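Local coordinates for protein endo-pectate lyase (PDB 3B4N) that cleaves polygalacturonate and probably also methylated pectins by calcium-dependent elimination, cutting within the chain and releasing unsaturated oligosaccharides, at residues 263-268 against 288-293. Numbering follows the deposited sequence.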
ATOM      1  N   PRO A 263      22.918  -1.208   1.962  1.00 13.27           N
ATOM      2  CA  PRO A 263      21.772  -2.058   2.298  1.00 12.04           C
ATOM      3  C   PRO A 263      20.438  -1.369   2.071  1.00 10.77           C
ATOM      4  O   PRO A 263      20.352  -0.143   2.104  1.00 11.70           O
ATOM      5  CB  PRO A 263      21.994  -2.350   3.773  1.00 12.11           C
ATOM      6  CG  PRO A 263      22.567  -1.044   4.268  1.00 13.12           C
ATOM      7  CD  PRO A 263      23.552  -0.669   3.180  1.00 13.84           C
ATOM      8  N   ARG A 264      19.407  -2.166   1.815  1.00  9.41           N
ATOM      9  CA  ARG A 264      18.052  -1.641   1.658  1.00  9.44           C
ATOM     10  C   ARG A 264      17.218  -2.331   2.730  1.00  9.99           C
ATOM     11  O   ARG A 264      17.357  -3.535   2.965  1.00 10.51           O
ATOM     12  CB  ARG A 264      17.504  -1.941   0.269  1.00  8.26           C
ATOM     13  CG  ARG A 264      18.327  -1.293  -0.822  1.00  9.73           C
ATOM     14  CD  ARG A 264      17.630  -1.374  -2.153  1.00 10.04           C
ATOM     15  NE  ARG A 264      18.399  -0.729  -3.212  1.00  9.90           N
ATOM     16  CZ  ARG A 264      18.997  -1.380  -4.205  1.00 10.36           C
ATOM     17  NH1 ARG A 264      18.932  -2.703  -4.280  1.00 10.60           N
ATOM     18  NH2 ARG A 264      19.628  -0.705  -5.153  1.00 12.38           N
ATOM     19  N   PHE A 265      16.351  -1.569   3.385  1.00  8.42           N
ATOM     20  CA  PHE A 265      15.553  -2.116   4.458  1.00  7.91           C
ATOM     21  C   PHE A 265      14.065  -2.034   4.246  1.00  6.85           C
ATOM     22  O   PHE A 265      13.561  -1.086   3.649  1.00  7.92           O
ATOM     23  CB  PHE A 265      15.882  -1.407   5.771  1.00  8.52           C
ATOM     24  CG  PHE A 265      17.334  -1.430   6.122  1.00  9.99           C
ATOM     25  CD1 PHE A 265      18.122  -0.301   5.937  1.00 12.17           C
ATOM     26  CD2 PHE A 265      17.912  -2.580   6.647  1.00 10.58           C
ATOM     27  CE1 PHE A 265      19.476  -0.315   6.277  1.00 12.61           C
ATOM     28  CE2 PHE A 265      19.260  -2.603   6.987  1.00 11.27           C
ATOM     29  CZ  PHE A 265      20.041  -1.470   6.803  1.00 12.98           C
ATOM     30  N   LEU A 266      13.372  -3.047   4.738  1.00  7.71           N
ATOM     31  CA  LEU A 266      11.920  -3.072   4.693  1.00  7.55           C
ATOM     32  C   LEU A 266      11.445  -3.274   6.128  1.00  8.62           C
ATOM     33  O   LEU A 266      11.956  -4.138   6.846  1.00 11.17           O
ATOM     34  CB  LEU A 266      11.402  -4.220   3.825  1.00  9.14           C
ATOM     35  CG  LEU A 266       9.889  -4.461   3.949  1.00  9.62           C
ATOM     36  CD1 LEU A 266       9.130  -3.292   3.320  1.00 10.89           C
ATOM     37  CD2 LEU A 266       9.511  -5.776   3.280  1.00  9.71           C
ATOM     38  N   THR A 267      10.485  -2.461   6.548  1.00  8.29           N
ATOM     39  CA  THR A 267       9.893  -2.584   7.877  1.00  9.83           C
ATOM     40  C   THR A 267       8.388  -2.672   7.684  1.00  9.30           C
ATOM     41  O   THR A 267       7.758  -1.683   7.320  1.00  9.88           O
ATOM     42  CB  THR A 267      10.176  -1.359   8.760  1.00 12.26           C
ATOM     43  OG1 THR A 267      11.588  -1.196   8.913  1.00 14.77           O
ATOM     44  CG2 THR A 267       9.541  -1.538  10.144  1.00 13.32           C
ATOM     45  N   VAL A 268       7.825  -3.857   7.892  1.00  9.12           N
ATOM     46  CA  VAL A 268       6.384  -4.046   7.789  1.00  8.93           C
ATOM     47  C   VAL A 268       5.842  -4.278   9.196  1.00  8.75           C
ATOM     48  O   VAL A 268       6.304  -5.180   9.902  1.00  9.93           O
ATOM     49  CB  VAL A 268       6.009  -5.277   6.924  1.00  8.97           C
ATOM     50  CG1 VAL A 268       4.489  -5.484   6.939  1.00  9.98           C
ATOM     51  CG2 VAL A 268       6.483  -5.082   5.500  1.00 10.24           C
ATOM     52  N   GLY A 288      23.512  -6.758   2.244  1.00 11.63           N
ATOM     53  CA  GLY A 288      23.136  -6.408   3.603  1.00 12.07           C
ATOM     54  C   GLY A 288      21.697  -5.995   3.837  1.00 10.84           C
ATOM     55  O   GLY A 288      21.385  -5.447   4.895  1.00 11.70           O
ATOM     56  N   ASP A 289      20.825  -6.252   2.868  1.00 11.32           N
ATOM     57  CA  ASP A 289      19.413  -5.893   3.018  1.00 10.34           C
ATOM     58  C   ASP A 289      18.776  -6.641   4.178  1.00 10.73           C
ATOM     59  O   ASP A 289      19.105  -7.798   4.442  1.00 10.86           O
ATOM     60  CB  ASP A 289      18.604  -6.274   1.784  1.00 10.80           C
ATOM     61  CG  ASP A 289      19.048  -5.573   0.526  1.00  9.79           C
ATOM     62  OD1 ASP A 289      19.885  -4.636   0.571  1.00 10.64           O
ATOM     63  OD2 ASP A 289      18.530  -5.976  -0.528  1.00 10.61           O
ATOM     64  N   VAL A 290      17.838  -5.997   4.859  1.00 10.48           N
ATOM     65  CA  VAL A 290      17.139  -6.670   5.944  1.00 11.01           C
ATOM     66  C   VAL A 290      15.661  -6.332   5.908  1.00 10.49           C
ATOM     67  O   VAL A 290      15.294  -5.154   5.882  1.00 10.17           O
ATOM     68  CB  VAL A 290      17.665  -6.269   7.329  1.00  9.71           C
ATOM     69  CG1 VAL A 290      16.930  -7.092   8.405  1.00 10.18           C
ATOM     70  CG2 VAL A 290      19.171  -6.509   7.415  1.00 10.70           C
ATOM     71  N   ALA A 291      14.821  -7.362   5.881  1.00  9.12           N
ATOM     72  CA  ALA A 291      13.371  -7.180   5.896  1.00  8.80           C
ATOM     73  C   ALA A 291      12.900  -7.561   7.290  1.00 10.37           C
ATOM     74  O   ALA A 291      13.134  -8.673   7.739  1.00  9.76           O
ATOM     75  CB  ALA A 291      12.707  -8.074   4.868  1.00  8.82           C
ATOM     76  N   THR A 292      12.247  -6.628   7.974  1.00  9.37           N
ATOM     77  CA  THR A 292      11.732  -6.858   9.322  1.00 10.33           C
ATOM     78  C   THR A 292      10.217  -6.832   9.167  1.00 10.45           C
ATOM     79  O   THR A 292       9.639  -5.783   8.896  1.00 12.11           O
ATOM     80  CB  THR A 292      12.238  -5.757  10.265  1.00 12.45           C
ATOM     81  OG1 THR A 292      13.674  -5.815  10.310  1.00 13.56           O
ATOM     82  CG2 THR A 292      11.689  -5.944  11.670  1.00 14.73           C
ATOM     83  N   ILE A 293       9.589  -7.991   9.357  1.00  9.52           N
ATOM     84  CA  ILE A 293       8.153  -8.161   9.133  1.00  9.92           C
ATOM     85  C   ILE A 293       7.335  -8.765  10.273  1.00 11.41           C
ATOM     86  O   ILE A 293       7.717  -9.783  10.849  1.00 12.53           O
ATOM     87  CB  ILE A 293       7.932  -9.085   7.902  1.00 10.94           C
ATOM     88  CG1 ILE A 293       8.606  -8.488   6.673  1.00 11.17           C
ATOM     89  CG2 ILE A 293       6.448  -9.310   7.647  1.00 11.55           C
ATOM     90  CD1 ILE A 293       8.629  -9.430   5.484  1.00 14.27           C
TER
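Asp289 takes up the backbone NH of Arg264 with its carboxylate, extending a ladder between strands 264-268 and 290-293, which stack in parallel register on successive turns of the right-handed parallel beta helix. The strand axes diverge by just 3°. Four backbone hydrogen bonds make the ladder: Val290 N to Arg264 O, Leu266 N to Val290 O, Thr292 N to Leu266 O and Val268 N to Thr292 O. The third is short, 2.7 Å between Thr292 N and Leu266 O.

Phe265 and Val290 meet on the partly exposed face that they share with Thr267 and Thr292. The ring presents its edge: CD2 comes to 3.8 Å from Val290 CB, which lies in the ring plane, while CE2 also reaches Val290 CG2. On the buried face Leu266 CB sits 4.2 Å from Ala291 CB, and Val268 and Ile293 run side by side, Val268 CB 4.1 Å from both CG1 and CG2 of Ile293. Leu266 and Ala291 pack inward against strand 276-284.

Before the first rung, Pro263 follows a cis peptide bond, and its CB approaches Gly288 O at 3.3 Å. The Arg264 chain, extended from CG to NE, carries its guanidinium away, where NE bonds to Ser230 O and NH2 to Asn229 O. Ser253 OG joins Arg264 NH1 to Asp289 OD2, which also accepts a hydrogen bond from the backbone N of Asn284. The other carboxylate oxygen, Asp289 OD1, lies 2.8 Å from Arg264 N. That nitrogen meets OD1 from above the carboxylate plane, 49° out of it.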